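Local coordinates for uncharacterized protein (Deinococcus radiodurans, PDB 2A1V) that is of unknown function but belongs to the YjbR (DUF419) family and folds as an antiparallel sheet with helices packed on it, at residues A[20-25]-A[126-131]; A[30-35]-A[51-56]; A[38-43]-A[118-123]; A[60-65]-A[112-117]. All coordinates share one frame; numbering follows the deposited sequence.

In the fold
All four contacts are built round one antiparallel sheet and the helices packed on it. Along the chain contact 1 closes the widest loop, and the other three are nested inside it. Contact 2 joins the neighbouring strands 33-38 and 43-51, second and third across the sheet, and closes before contact 4 opens. Contacts 1 and 3 lie close together, their centres about 8 Å apart, and share helix 122-128; contact 3 shares helix 101-119 with contact 4, about 13 Å away between centres. Val38 and Tyr112 touch where contacts 3 and 4 meet. Contact 2 stands apart, its centre 20 to 25 Å from the others. Contacts 1, 3 and 4 thus form one continuous patch that holds the C-terminal helices against the sheet and its loops.

Contact 1: A[20-25]-A[126-131]; sequences LPHSLE and KELGLP
His22 and Leu128 meet at the surface of the protein, where the turn leading into strand 23-26 lies against the end of helix 122-128. That helix finishes in a Schellman motif with Gly129, at positive phi, as its C-prime residue, and the imidazole uses the last helical carbonyl. His22 NE2 donates to Leu128 O at 2.7 Å, but the bond is bent, with an angle of 131° at the hydrogen. The oxygen lies tilted from the ring plane, and the nitrogen in turn stands above the carbonyl plane. A second interaction accompanies it: the same leucine lies over one ring face, its CG 3.8 Å from the centroid of the His22 ring in a CH-pi contact almost on the ring normal. Leu128 CG reaches there by standing anti to the backbone N (chi1 -163°), and the two side chains run antiparallel alongside one another. Leu128 thus holds His22 through both its backbone carbonyl and its side chain.

Leu130 adds CD2, which sits 3.7 Å from His22 CD2 and also approaches the carbonyl oxygen of Pro21. That oxygen accepts a hydrogen bond from Tyr112 OH, tying the turn to helix 101-119. Beside it the two prolines meet tip to tip, Pro21 CG lying 4.1 Å from Pro131 CD.

Contact 2: A[30-35]-A[51-56]; sequences DDETLV and DITQDP
Glu32, Asp51 and Ile52 have the most surface buried where the start of strand 33-38 meets the end of strand 43-51. Between these strands Thr33 and Asp51 form an antiparallel, non-hydrogen-bonded pair, with their CA atoms 4.2 Å apart. One backbone bond follows directly: Ile52 N donates to Glu32 O at 3.1 Å and nearly straight, at 173°. Glu32 also packs through its aliphatic part. Its CB is 3.7 Å from Ile52 CG1, while CG passes obliquely by the CB and CG2 of Thr53.

Asp51 turns its carboxylate to two tasks. Its chi1 (177°) sets CG anti to the backbone N; from there OD1 accepts from Thr53 N at 3.2 Å in an Asx turn, inside the type I turn from Asp51 to Gln54. The same OD1 accepts a hydrogen bond from a water at 2.8 Å, and that water accepts from Glu32 N, bridging the two segments. An alanine at Asp51 would probably leave Thr53 N without its side-chain acceptor and break the water bridge to Glu32. Asp31 makes a second Asx turn, its OD1 accepting from Thr33 N; Thr33 OG1 donates to the same oxygen, from the same face of the carboxylate. The two acids stay close, Asp31 OD2 being 4.6 Å from Asp51 OD2, and their like charges would be expected to repel.

Ile52 brings CG2 to within 3.8 Å of Leu34 CB. Both residues also touch Val10 of helix 10-17, and Leu34 reaches across to Glu25 on the neighbouring strand 23-26.

Contact 3: A[38-43]-A[118-123]; sequences VGYLSK and KGFTKA
Lys43 stretches past the ring of Phe120, the two side chains running in opposite directions. Its CB leaves the backbone in the direction of segment 118-123, and CG is anti to the backbone N (chi1 -172°). The chain bends at chi2, and CD then comes 4.1 Å from Phe120 CE2. CE follows at 3.8 Å from the same Phe120 CE2 and also nears the carbonyl oxygen of Gly119. At the tip, NZ donates to Gly119 O at 3.1 Å, lying in the carbonyl plane. The ammonium also makes an off-centre cation-pi contact, with Lys43 NZ 4.6 Å from the centroid of the Phe120 ring, and forms a salt bridge with Glu124 of helix 122-128. An alanine in place of Lys43 would probably cost Gly119 O its NZ donor, leave Glu124 without this charge partner and uncover part of the phenyl ring.

This is where the beta hairpin of strands 33-38 and 43-51 meets the link between helix 101-119 and helix 122-128. The chain of the hairpin turns a corner at Gly39, followed by a type I turn from Tyr40 to Lys43. The far end of the Phe120 ring lies in that corner: its CZ is 3.3 Å from Val38 O and 3.8 Å from Gly39 CA. Both Val38 O and Lys43 O lie at the ring edge, near its plane. Gly39 has no side chain, and a CB at its position would clash with Phe120 CZ and Lys43 O. Tyr40 CD1 closes in on the ring at 4.3 Å from Phe120 CE2, while its hydroxyl is hydrogen-bonded to Glu127 in helix 122-128.

Contact 4: A[60-65]-A[112-117]; sequences SLKVDP and YLLVTK
Leu114 and Val115 of helix 101-119 take up the aliphatic length of Lys62, at the end of strand 58-62, in an apolar helix-on-sheet contact. Lys62 crosses both helix side chains at about a right angle. Lys62 CD comes 3.6 Å from Val115 CG2, while Lys62 CB is 3.8 Å from Leu114 CD2. The bend at chi3 (68°) then places Lys62 CE 4.2 Å from the same Leu114 CD2. The methylenes of the lysine therefore do the packing.

Leu114 divides its two methyls. Its chi1 (176°) puts CG anti to the backbone N, out toward the strand; of the methyls it carries, CD2 meets the lysine and CD1 lies against the backbone further on, 3.7 Å from both Val63 C and Asp64 N. Here the strand has given way to the turn before helix 65-74, whose N-cap is Asp64; its OD2 accepts from Arg67 N.

Helix 101-119 also binds the strand by a polar link, since the backbone N of Lys62 is hydrogen-bonded to Ser111 OG. Alongside, Lys62 touches Trp90 on strand 90-94, and Val115 extends the packing to Val38 of strand 33-38 and to Arg45 and Tyr47 of strand 43-51.

Contact 1: A[20-25]-A[126-131]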
loop_
_atom_site.group_PDB
_atom_site.type_symbol
_atom_site.label_atom_id
_atom_site.label_comp_id
_atom_site.label_asym_id
_atom_site.label_seq_id
_atom_site.Cartn_x
_atom_site.Cartn_y
_atom_site.Cartn_z
ATOM N N LEU A 20 8.049 -1.708 -7.759
ATOM C CA LEU A 20 7.426 -2.986 -7.427
ATOM C C LEU A 20 6.994 -3.635 -8.730
ATOM O O LEU A 20 6.358 -2.997 -9.571
ATOM C CB LEU A 20 6.247 -2.787 -6.506
ATOM C CG LEU A 20 6.562 -1.957 -5.280
ATOM C CD1 LEU A 20 5.319 -1.628 -4.430
ATOM C CD2 LEU A 20 7.648 -2.666 -4.477
ATOM N N PRO A 21 7.413 -4.898 -8.933
ATOM C CA PRO A 21 7.123 -5.608 -10.156
ATOM C C PRO A 21 5.640 -5.781 -10.424
ATOM O O PRO A 21 4.873 -6.157 -9.527
ATOM C CB PRO A 21 7.803 -6.986 -9.942
ATOM C CG PRO A 21 8.884 -6.703 -8.939
ATOM C CD PRO A 21 8.240 -5.729 -8.017
ATOM N N HIS A 22 5.297 -5.529 -11.681
ATOM C CA HIS A 22 3.934 -5.612 -12.217
ATOM C C HIS A 22 2.885 -4.725 -11.518
ATOM O O HIS A 22 1.693 -5.112 -11.389
ATOM C CB HIS A 22 3.485 -7.045 -12.260
ATOM C CG HIS A 22 4.428 -7.942 -12.973
ATOM N ND1 HIS A 22 4.510 -7.985 -14.352
ATOM C CD2 HIS A 22 5.356 -8.813 -12.500
ATOM C CE1 HIS A 22 5.425 -8.875 -14.695
ATOM N NE2 HIS A 22 5.950 -9.395 -13.592
ATOM N N SER A 23 3.326 -3.520 -11.106
ATOM C CA SER A 23 2.435 -2.599 -10.474
ATOM C C SER A 23 1.918 -1.674 -11.574
ATOM O O SER A 23 2.606 -1.429 -12.571
ATOM C CB SER A 23 3.089 -1.816 -9.346
ATOM O OG SER A 23 2.197 -0.805 -8.875
ATOM N N LEU A 24 0.693 -1.206 -11.378
ATOM C CA LEU A 24 -0.055 -0.421 -12.390
ATOM C C LEU A 24 -0.955 0.596 -11.664
ATOM O O LEU A 24 -1.611 0.262 -10.663
ATOM C CB LEU A 24 -0.986 -1.377 -13.151
ATOM C CG LEU A 24 -0.439 -2.684 -13.787
ATOM C CD1 LEU A 24 -1.431 -3.891 -13.659
ATOM C CD2 LEU A 24 -0.076 -2.422 -15.258
ATOM N N GLU A 25 -0.949 1.829 -12.148
ATOM C CA GLU A 25 -1.796 2.886 -11.665
ATOM C C GLU A 25 -3.041 3.029 -12.514
ATOM O O GLU A 25 -2.994 2.927 -13.734
ATOM C CB GLU A 25 -1.050 4.196 -11.706
ATOM C CG GLU A 25 0.099 4.252 -10.728
ATOM C CD GLU A 25 0.854 5.578 -10.859
ATOM O OE1 GLU A 25 0.252 6.525 -11.384
ATOM O OE2 GLU A 25 2.013 5.687 -10.436
ATOM N N LYS A 126 5.407 -17.358 -9.768
ATOM C CA LYS A 126 6.530 -17.861 -10.566
ATOM C C LYS A 126 6.429 -17.385 -12.037
ATOM O O LYS A 126 7.373 -16.874 -12.570
ATOM C CB LYS A 126 6.598 -19.379 -10.493
ATOM C CG LYS A 126 8.024 -19.929 -10.772
ATOM C CD LYS A 126 8.084 -21.318 -11.432
ATOM C CE LYS A 126 9.542 -21.665 -11.886
ATOM N NZ LYS A 126 9.800 -23.174 -12.102
ATOM N N GLU A 127 5.257 -17.498 -12.650
ATOM C CA GLU A 127 5.108 -17.184 -14.072
ATOM C C GLU A 127 5.381 -15.732 -14.309
ATOM O O GLU A 127 6.282 -15.318 -15.078
ATOM C CB GLU A 127 3.691 -17.484 -14.537
ATOM C CG GLU A 127 3.616 -17.675 -16.039
ATOM C CD GLU A 127 2.475 -16.999 -16.669
ATOM O OE1 GLU A 127 1.538 -16.610 -15.944
ATOM O OE2 GLU A 127 2.516 -16.893 -17.908
ATOM N N LEU A 128 4.648 -14.937 -13.553
ATOM C CA LEU A 128 4.678 -13.513 -13.705
ATOM C C LEU A 128 6.003 -12.991 -13.148
ATOM O O LEU A 128 6.568 -12.003 -13.646
ATOM C CB LEU A 128 3.444 -12.988 -12.969
ATOM C CG LEU A 128 2.881 -11.613 -13.164
ATOM C CD1 LEU A 128 2.553 -11.329 -14.590
ATOM C CD2 LEU A 128 1.692 -11.481 -12.257
ATOM N N GLY A 129 6.529 -13.677 -12.139
ATOM C CA GLY A 129 7.718 -13.230 -11.446
ATOM C C GLY A 129 7.433 -12.275 -10.294
ATOM O O GLY A 129 8.133 -11.255 -10.138
ATOM N N LEU A 130 6.470 -12.591 -9.438
ATOM C CA LEU A 130 6.258 -11.797 -8.231
ATOM C C LEU A 130 7.176 -12.292 -7.132
ATOM O O LEU A 130 7.181 -13.480 -6.875
ATOM C CB LEU A 130 4.806 -11.928 -7.763
ATOM C CG LEU A 130 3.765 -11.507 -8.793
ATOM C CD1 LEU A 130 2.361 -11.711 -8.252
ATOM C CD2 LEU A 130 3.992 -10.051 -9.257
ATOM N N PRO A 131 7.945 -11.387 -6.464
ATOM C CA PRO A 131 8.951 -11.877 -5.525
ATOM C C PRO A 131 8.420 -12.268 -4.133
ATOM O O PRO A 131 7.393 -11.750 -3.691
ATOM C CB PRO A 131 9.914 -10.727 -5.443
ATOM C CG PRO A 131 9.003 -9.538 -5.500
ATOM C CD PRO A 131 7.971 -9.916 -6.539
#

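Contact 2: A[30-35]-A[51-56]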
loop_
_atom_site.group_PDB
_atom_site.type_symbol
_atom_site.label_atom_id
_atom_site.label_comp_id
_atom_site.label_asym_id
_atom_site.label_seq_id
_atom_site.Cartn_x
_atom_site.Cartn_y
_atom_site.Cartn_z
ATOM N N ASP A 30 -15.078 7.241 -10.167
ATOM C CA ASP A 30 -15.354 8.524 -10.848
ATOM C C ASP A 30 -14.625 9.700 -10.248
ATOM O O ASP A 30 -14.483 10.724 -10.906
ATOM C CB ASP A 30 -16.844 8.801 -10.911
ATOM C CG ASP A 30 -17.486 8.042 -12.028
ATOM O OD1 ASP A 30 -16.950 8.121 -13.190
ATOM O OD2 ASP A 30 -18.468 7.327 -11.725
ATOM N N ASP A 31 -14.090 9.518 -9.044
ATOM C CA ASP A 31 -13.303 10.556 -8.387
ATOM C C ASP A 31 -11.777 10.451 -8.652
ATOM O O ASP A 31 -11.328 9.722 -9.598
ATOM C CB ASP A 31 -13.642 10.594 -6.893
ATOM C CG ASP A 31 -13.166 9.320 -6.083
ATOM O OD1 ASP A 31 -12.504 8.398 -6.578
ATOM O OD2 ASP A 31 -13.493 9.261 -4.885
ATOM N N GLU A 32 -11.003 11.210 -7.853
ATOM C CA GLU A 32 -9.565 11.263 -7.965
ATOM C C GLU A 32 -8.872 10.194 -7.133
ATOM O O GLU A 32 -7.735 10.375 -6.719
ATOM C CB GLU A 32 -9.025 12.659 -7.593
ATOM C CG GLU A 32 -9.935 13.893 -7.888
ATOM C CD GLU A 32 -10.483 14.003 -9.319
ATOM O OE1 GLU A 32 -10.202 13.168 -10.197
ATOM O OE2 GLU A 32 -11.288 14.931 -9.548
ATOM N N THR A 33 -9.552 9.078 -6.860
ATOM C CA THR A 33 -8.900 7.947 -6.197
ATOM C C THR A 33 -7.913 7.167 -7.139
ATOM O O THR A 33 -8.281 6.414 -8.046
ATOM C CB THR A 33 -9.945 7.022 -5.529
ATOM O OG1 THR A 33 -10.815 7.802 -4.670
ATOM C CG2 THR A 33 -9.217 5.934 -4.657
ATOM N N LEU A 34 -6.642 7.418 -6.909
ATOM C CA LEU A 34 -5.552 6.659 -7.484
ATOM C C LEU A 34 -5.432 5.273 -6.811
ATOM O O LEU A 34 -5.337 5.148 -5.586
ATOM C CB LEU A 34 -4.258 7.436 -7.310
ATOM C CG LEU A 34 -2.984 6.865 -7.933
ATOM C CD1 LEU A 34 -3.050 6.680 -9.502
ATOM C CD2 LEU A 34 -1.833 7.775 -7.542
ATOM N N VAL A 35 -5.440 4.245 -7.653
ATOM C CA VAL A 35 -5.388 2.852 -7.218
ATOM C C VAL A 35 -4.158 2.163 -7.820
ATOM O O VAL A 35 -3.903 2.217 -9.011
ATOM C CB VAL A 35 -6.678 2.115 -7.598
ATOM C CG1 VAL A 35 -6.693 0.706 -7.009
ATOM C CG2 VAL A 35 -7.918 2.878 -7.119
ATOM N N ASP A 51 -6.796 9.334 -2.370
ATOM C CA ASP A 51 -7.573 10.351 -3.064
ATOM C C ASP A 51 -6.663 11.567 -3.184
ATOM O O ASP A 51 -6.329 12.251 -2.185
ATOM C CB ASP A 51 -8.874 10.640 -2.315
ATOM C CG ASP A 51 -9.697 11.743 -2.950
ATOM O OD1 ASP A 51 -9.282 12.380 -3.972
ATOM O OD2 ASP A 51 -10.782 11.988 -2.383
ATOM N N ILE A 52 -6.231 11.805 -4.420
ATOM C CA ILE A 52 -5.169 12.772 -4.712
ATOM C C ILE A 52 -5.580 14.216 -4.599
ATOM O O ILE A 52 -4.724 15.083 -4.597
ATOM C CB ILE A 52 -4.469 12.518 -6.079
ATOM C CG1 ILE A 52 -5.332 12.884 -7.292
ATOM C CG2 ILE A 52 -3.971 11.081 -6.167
ATOM C CD1 ILE A 52 -4.461 13.096 -8.591
ATOM N N THR A 53 -6.882 14.497 -4.470
ATOM C CA THR A 53 -7.322 15.862 -4.202
ATOM C C THR A 53 -7.337 16.284 -2.704
ATOM O O THR A 53 -7.656 17.447 -2.398
ATOM C CB THR A 53 -8.718 16.189 -4.827
ATOM O OG1 THR A 53 -8.937 17.610 -4.773
ATOM C CG2 THR A 53 -9.814 15.517 -4.091
ATOM N N GLN A 54 -7.038 15.365 -1.790
ATOM C CA GLN A 54 -6.983 15.681 -0.354
ATOM C C GLN A 54 -5.556 15.997 0.139
ATOM O O GLN A 54 -4.585 15.258 -0.143
ATOM C CB GLN A 54 -7.492 14.499 0.463
ATOM C CG GLN A 54 -8.926 14.095 0.240
ATOM C CD GLN A 54 -9.370 12.930 1.158
ATOM O OE1 GLN A 54 -8.747 11.831 1.189
ATOM N NE2 GLN A 54 -10.473 13.161 1.889
ATOM N N ASP A 55 -5.447 17.068 0.911
ATOM C CA ASP A 55 -4.205 17.449 1.583
ATOM C C ASP A 55 -4.526 17.623 3.079
ATOM O O ASP A 55 -5.313 18.473 3.421
ATOM C CB ASP A 55 -3.715 18.741 0.938
ATOM C CG ASP A 55 -2.403 19.273 1.514
ATOM O OD1 ASP A 55 -1.726 18.653 2.377
ATOM O OD2 ASP A 55 -2.069 20.404 1.092
ATOM N N PRO A 56 -3.961 16.794 3.965
ATOM C CA PRO A 56 -3.008 15.724 3.674
ATOM C C PRO A 56 -3.679 14.501 3.012
ATOM O O PRO A 56 -4.925 14.231 3.153
ATOM C CB PRO A 56 -2.419 15.369 5.067
ATOM C CG PRO A 56 -3.519 15.623 5.994
ATOM C CD PRO A 56 -4.234 16.881 5.408
HETATM O O HOH W 1 -11.753 12.782 -5.261
#

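Contact 3: A[38-43]-A[118-123]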
loop_
_atom_site.group_PDB
_atom_site.type_symbol
_atom_site.label_atom_id
_atom_site.label_comp_id
_atom_site.label_asym_id
_atom_site.label_seq_id
_atom_site.Cartn_x
_atom_site.Cartn_y
_atom_site.Cartn_z
ATOM N N VAL A 38 -1.536 -4.837 -8.609
ATOM C CA VAL A 38 -0.471 -5.728 -9.016
ATOM C C VAL A 38 -1.056 -6.936 -9.752
ATOM O O VAL A 38 -2.106 -7.493 -9.372
ATOM C CB VAL A 38 0.392 -6.177 -7.786
ATOM C CG1 VAL A 38 -0.462 -6.824 -6.708
ATOM C CG2 VAL A 38 1.482 -7.131 -8.171
ATOM N N GLY A 39 -0.368 -7.326 -10.815
ATOM C CA GLY A 39 -0.646 -8.581 -11.495
ATOM C C GLY A 39 -0.631 -8.515 -12.993
ATOM O O GLY A 39 0.052 -7.699 -13.558
ATOM N N TYR A 40 -1.350 -9.426 -13.640
ATOM C CA TYR A 40 -1.428 -9.423 -15.112
ATOM C C TYR A 40 -2.334 -8.263 -15.519
ATOM O O TYR A 40 -3.159 -7.744 -14.744
ATOM C CB TYR A 40 -1.995 -10.758 -15.683
ATOM C CG TYR A 40 -1.355 -12.069 -15.171
ATOM C CD1 TYR A 40 -1.721 -12.619 -13.906
ATOM C CD2 TYR A 40 -0.418 -12.772 -15.955
ATOM C CE1 TYR A 40 -1.187 -13.846 -13.438
ATOM C CE2 TYR A 40 0.145 -13.982 -15.504
ATOM C CZ TYR A 40 -0.226 -14.532 -14.235
ATOM O OH TYR A 40 0.338 -15.730 -13.765
ATOM N N LEU A 41 -2.184 -7.854 -16.750
ATOM C CA LEU A 41 -3.097 -6.892 -17.312
ATOM C C LEU A 41 -4.517 -7.435 -17.298
ATOM O O LEU A 41 -5.438 -6.668 -17.098
ATOM C CB LEU A 41 -2.609 -6.414 -18.706
ATOM C CG LEU A 41 -1.543 -5.305 -18.688
ATOM C CD1 LEU A 41 -1.316 -4.782 -20.146
ATOM C CD2 LEU A 41 -1.937 -4.109 -17.771
ATOM N N SER A 42 -4.708 -8.755 -17.393
ATOM C CA SER A 42 -6.054 -9.332 -17.317
ATOM C C SER A 42 -6.523 -9.778 -15.926
ATOM O O SER A 42 -7.646 -10.288 -15.765
ATOM C CB SER A 42 -6.172 -10.517 -18.284
ATOM O OG SER A 42 -5.430 -11.636 -17.786
ATOM N N LYS A 43 -5.661 -9.652 -14.927
ATOM C CA LYS A 43 -5.994 -10.030 -13.547
ATOM C C LYS A 43 -5.064 -9.306 -12.576
ATOM O O LYS A 43 -4.003 -9.778 -12.276
ATOM C CB LYS A 43 -5.889 -11.545 -13.349
ATOM C CG LYS A 43 -6.421 -12.044 -11.964
ATOM C CD LYS A 43 -5.617 -13.296 -11.510
ATOM C CE LYS A 43 -5.599 -13.499 -9.971
ATOM N NZ LYS A 43 -5.176 -14.860 -9.616
ATOM N N LYS A 118 -1.730 -13.422 -1.122
ATOM C CA LYS A 118 -3.130 -13.836 -0.954
ATOM C C LYS A 118 -3.899 -13.961 -2.264
ATOM O O LYS A 118 -4.791 -14.812 -2.358
ATOM C CB LYS A 118 -3.880 -12.919 0.019
ATOM C CG LYS A 118 -5.351 -13.334 0.274
ATOM C CD LYS A 118 -5.416 -14.579 1.202
ATOM C CE LYS A 118 -6.680 -15.429 0.954
ATOM N NZ LYS A 118 -6.600 -16.300 -0.314
ATOM N N GLY A 119 -3.543 -13.174 -3.277
ATOM C CA GLY A 119 -4.363 -13.031 -4.462
ATOM C C GLY A 119 -3.913 -13.822 -5.671
ATOM O O GLY A 119 -4.610 -13.843 -6.693
ATOM N N PHE A 120 -2.746 -14.459 -5.546
ATOM C CA PHE A 120 -2.043 -15.181 -6.630
ATOM C C PHE A 120 -1.500 -16.494 -6.039
ATOM O O PHE A 120 -1.176 -16.565 -4.856
ATOM C CB PHE A 120 -0.884 -14.325 -7.169
ATOM C CG PHE A 120 -1.355 -13.068 -7.811
ATOM C CD1 PHE A 120 -1.607 -11.946 -7.064
ATOM C CD2 PHE A 120 -1.643 -13.039 -9.157
ATOM C CE1 PHE A 120 -2.106 -10.828 -7.632
ATOM C CE2 PHE A 120 -2.152 -11.902 -9.731
ATOM C CZ PHE A 120 -2.375 -10.796 -8.958
ATOM N N THR A 121 -1.443 -17.527 -6.851
ATOM C CA THR A 121 -0.900 -18.786 -6.404
ATOM C C THR A 121 0.594 -18.780 -6.621
ATOM O O THR A 121 1.143 -17.924 -7.300
ATOM C CB THR A 121 -1.510 -19.981 -7.138
ATOM O OG1 THR A 121 -1.210 -19.912 -8.523
ATOM C CG2 THR A 121 -3.012 -20.026 -6.929
ATOM N N LYS A 122 1.232 -19.746 -5.985
ATOM C CA LYS A 122 2.634 -20.049 -6.190
ATOM C C LYS A 122 3.007 -20.141 -7.669
ATOM O O LYS A 122 4.016 -19.557 -8.084
ATOM C CB LYS A 122 2.964 -21.343 -5.424
ATOM C CG LYS A 122 4.268 -21.999 -5.851
ATOM C CD LYS A 122 4.784 -23.018 -4.802
ATOM C CE LYS A 122 6.263 -23.374 -5.118
ATOM N NZ LYS A 122 7.141 -22.290 -4.522
ATOM N N ALA A 123 2.195 -20.826 -8.478
ATOM C CA ALA A 123 2.484 -20.890 -9.948
ATOM C C ALA A 123 2.408 -19.530 -10.640
ATOM O O ALA A 123 3.222 -19.228 -11.494
ATOM C CB ALA A 123 1.507 -21.853 -10.670
#

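Contact 4: A[60-65]-A[112-117]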
loop_
_atom_site.group_PDB
_atom_site.type_symbol
_atom_site.label_atom_id
_atom_site.label_comp_id
_atom_site.label_asym_id
_atom_site.label_seq_id
_atom_site.Cartn_x
_atom_site.Cartn_y
_atom_site.Cartn_z
ATOM N N SER A 60 -4.693 4.285 1.989
ATOM C CA SER A 60 -5.296 3.009 2.340
ATOM C C SER A 60 -4.422 1.853 1.840
ATOM O O SER A 60 -4.011 1.839 0.702
ATOM C CB SER A 60 -6.723 2.900 1.778
ATOM O OG SER A 60 -7.632 3.789 2.446
ATOM N N LEU A 61 -4.230 0.880 2.710
ATOM C CA LEU A 61 -3.367 -0.241 2.434
ATOM C C LEU A 61 -3.799 -1.476 3.235
ATOM O O LEU A 61 -4.570 -1.374 4.177
ATOM C CB LEU A 61 -1.888 0.136 2.709
ATOM C CG LEU A 61 -1.453 0.671 4.081
ATOM C CD1 LEU A 61 -1.290 -0.424 5.097
ATOM C CD2 LEU A 61 -0.141 1.455 3.966
ATOM N N LYS A 62 -3.302 -2.642 2.813
ATOM C CA LYS A 62 -3.667 -3.928 3.413
ATOM C C LYS A 62 -2.649 -4.319 4.432
ATOM O O LYS A 62 -1.430 -4.117 4.225
ATOM C CB LYS A 62 -3.761 -5.068 2.377
ATOM C CG LYS A 62 -4.682 -4.787 1.213
ATOM C CD LYS A 62 -5.346 -6.052 0.613
ATOM C CE LYS A 62 -6.348 -6.746 1.505
ATOM N NZ LYS A 62 -7.088 -7.795 0.728
ATOM N N VAL A 63 -3.148 -4.911 5.510
ATOM C CA VAL A 63 -2.328 -5.284 6.678
ATOM C C VAL A 63 -2.856 -6.568 7.263
ATOM O O VAL A 63 -4.030 -6.836 7.164
ATOM C CB VAL A 63 -2.376 -4.233 7.840
ATOM C CG1 VAL A 63 -1.671 -2.952 7.488
ATOM C CG2 VAL A 63 -3.812 -3.956 8.271
ATOM N N ASP A 64 -1.987 -7.373 7.862
ATOM C CA ASP A 64 -2.434 -8.537 8.622
ATOM C C ASP A 64 -3.367 -8.022 9.763
ATOM O O ASP A 64 -3.056 -7.038 10.357
ATOM C CB ASP A 64 -1.203 -9.235 9.179
ATOM C CG ASP A 64 -1.529 -10.158 10.313
ATOM O OD1 ASP A 64 -2.064 -11.252 10.065
ATOM O OD2 ASP A 64 -1.226 -9.789 11.458
ATOM N N PRO A 65 -4.542 -8.647 9.991
ATOM C CA PRO A 65 -5.481 -8.150 11.006
ATOM C C PRO A 65 -4.863 -7.844 12.372
ATOM O O PRO A 65 -5.152 -6.815 12.948
ATOM C CB PRO A 65 -6.494 -9.275 11.098
ATOM C CG PRO A 65 -6.529 -9.835 9.681
ATOM C CD PRO A 65 -5.098 -9.804 9.252
ATOM N N TYR A 112 1.535 -4.603 -0.744
ATOM C CA TYR A 112 1.941 -5.244 -2.014
ATOM C C TYR A 112 2.277 -6.724 -1.841
ATOM O O TYR A 112 1.747 -7.559 -2.565
ATOM C CB TYR A 112 3.141 -4.493 -2.650
ATOM C CG TYR A 112 3.771 -5.158 -3.859
ATOM C CD1 TYR A 112 4.735 -6.121 -3.698
ATOM C CD2 TYR A 112 3.345 -4.857 -5.159
ATOM C CE1 TYR A 112 5.266 -6.784 -4.781
ATOM C CE2 TYR A 112 3.887 -5.473 -6.260
ATOM C CZ TYR A 112 4.859 -6.443 -6.067
ATOM O OH TYR A 112 5.430 -7.080 -7.131
ATOM N N LEU A 113 3.178 -7.047 -0.913
ATOM C CA LEU A 113 3.569 -8.467 -0.680
ATOM C C LEU A 113 2.410 -9.355 -0.261
ATOM O O LEU A 113 2.246 -10.495 -0.755
ATOM C CB LEU A 113 4.680 -8.580 0.340
ATOM C CG LEU A 113 6.040 -8.211 -0.244
ATOM C CD1 LEU A 113 7.077 -7.951 0.926
ATOM C CD2 LEU A 113 6.535 -9.303 -1.205
ATOM N N LEU A 114 1.600 -8.821 0.638
ATOM C CA LEU A 114 0.459 -9.565 1.147
ATOM C C LEU A 114 -0.460 -9.872 -0.006
ATOM O O LEU A 114 -0.964 -10.980 -0.155
ATOM C CB LEU A 114 -0.230 -8.719 2.219
ATOM C CG LEU A 114 -1.500 -9.057 2.952
ATOM C CD1 LEU A 114 -1.522 -8.215 4.288
ATOM C CD2 LEU A 114 -2.708 -8.754 2.095
ATOM N N VAL A 115 -0.719 -8.874 -0.830
ATOM C CA VAL A 115 -1.575 -9.087 -1.979
ATOM C C VAL A 115 -1.032 -10.142 -2.958
ATOM O O VAL A 115 -1.776 -10.982 -3.418
ATOM C CB VAL A 115 -1.976 -7.771 -2.688
ATOM C CG1 VAL A 115 -2.713 -8.065 -3.963
ATOM C CG2 VAL A 115 -2.826 -6.896 -1.764
ATOM N N THR A 116 0.255 -10.085 -3.264
ATOM C CA THR A 116 0.876 -11.138 -4.065
ATOM C C THR A 116 0.746 -12.527 -3.464
ATOM O O THR A 116 0.612 -13.498 -4.185
ATOM C CB THR A 116 2.344 -10.862 -4.405
ATOM O OG1 THR A 116 3.150 -10.916 -3.233
ATOM C CG2 THR A 116 2.557 -9.493 -4.989
ATOM N N LYS A 117 0.809 -12.604 -2.143
ATOM C CA LYS A 117 0.641 -13.856 -1.435
ATOM C C LYS A 117 -0.803 -14.323 -1.420
ATOM O O LYS A 117 -1.071 -15.472 -1.679
ATOM C CB LYS A 117 1.194 -13.793 -0.011
ATOM C CG LYS A 117 2.703 -13.684 0.119
ATOM C CD LYS A 117 3.433 -14.484 -0.936
ATOM C CE LYS A 117 4.887 -14.754 -0.554
ATOM N NZ LYS A 117 5.517 -13.735 0.303
#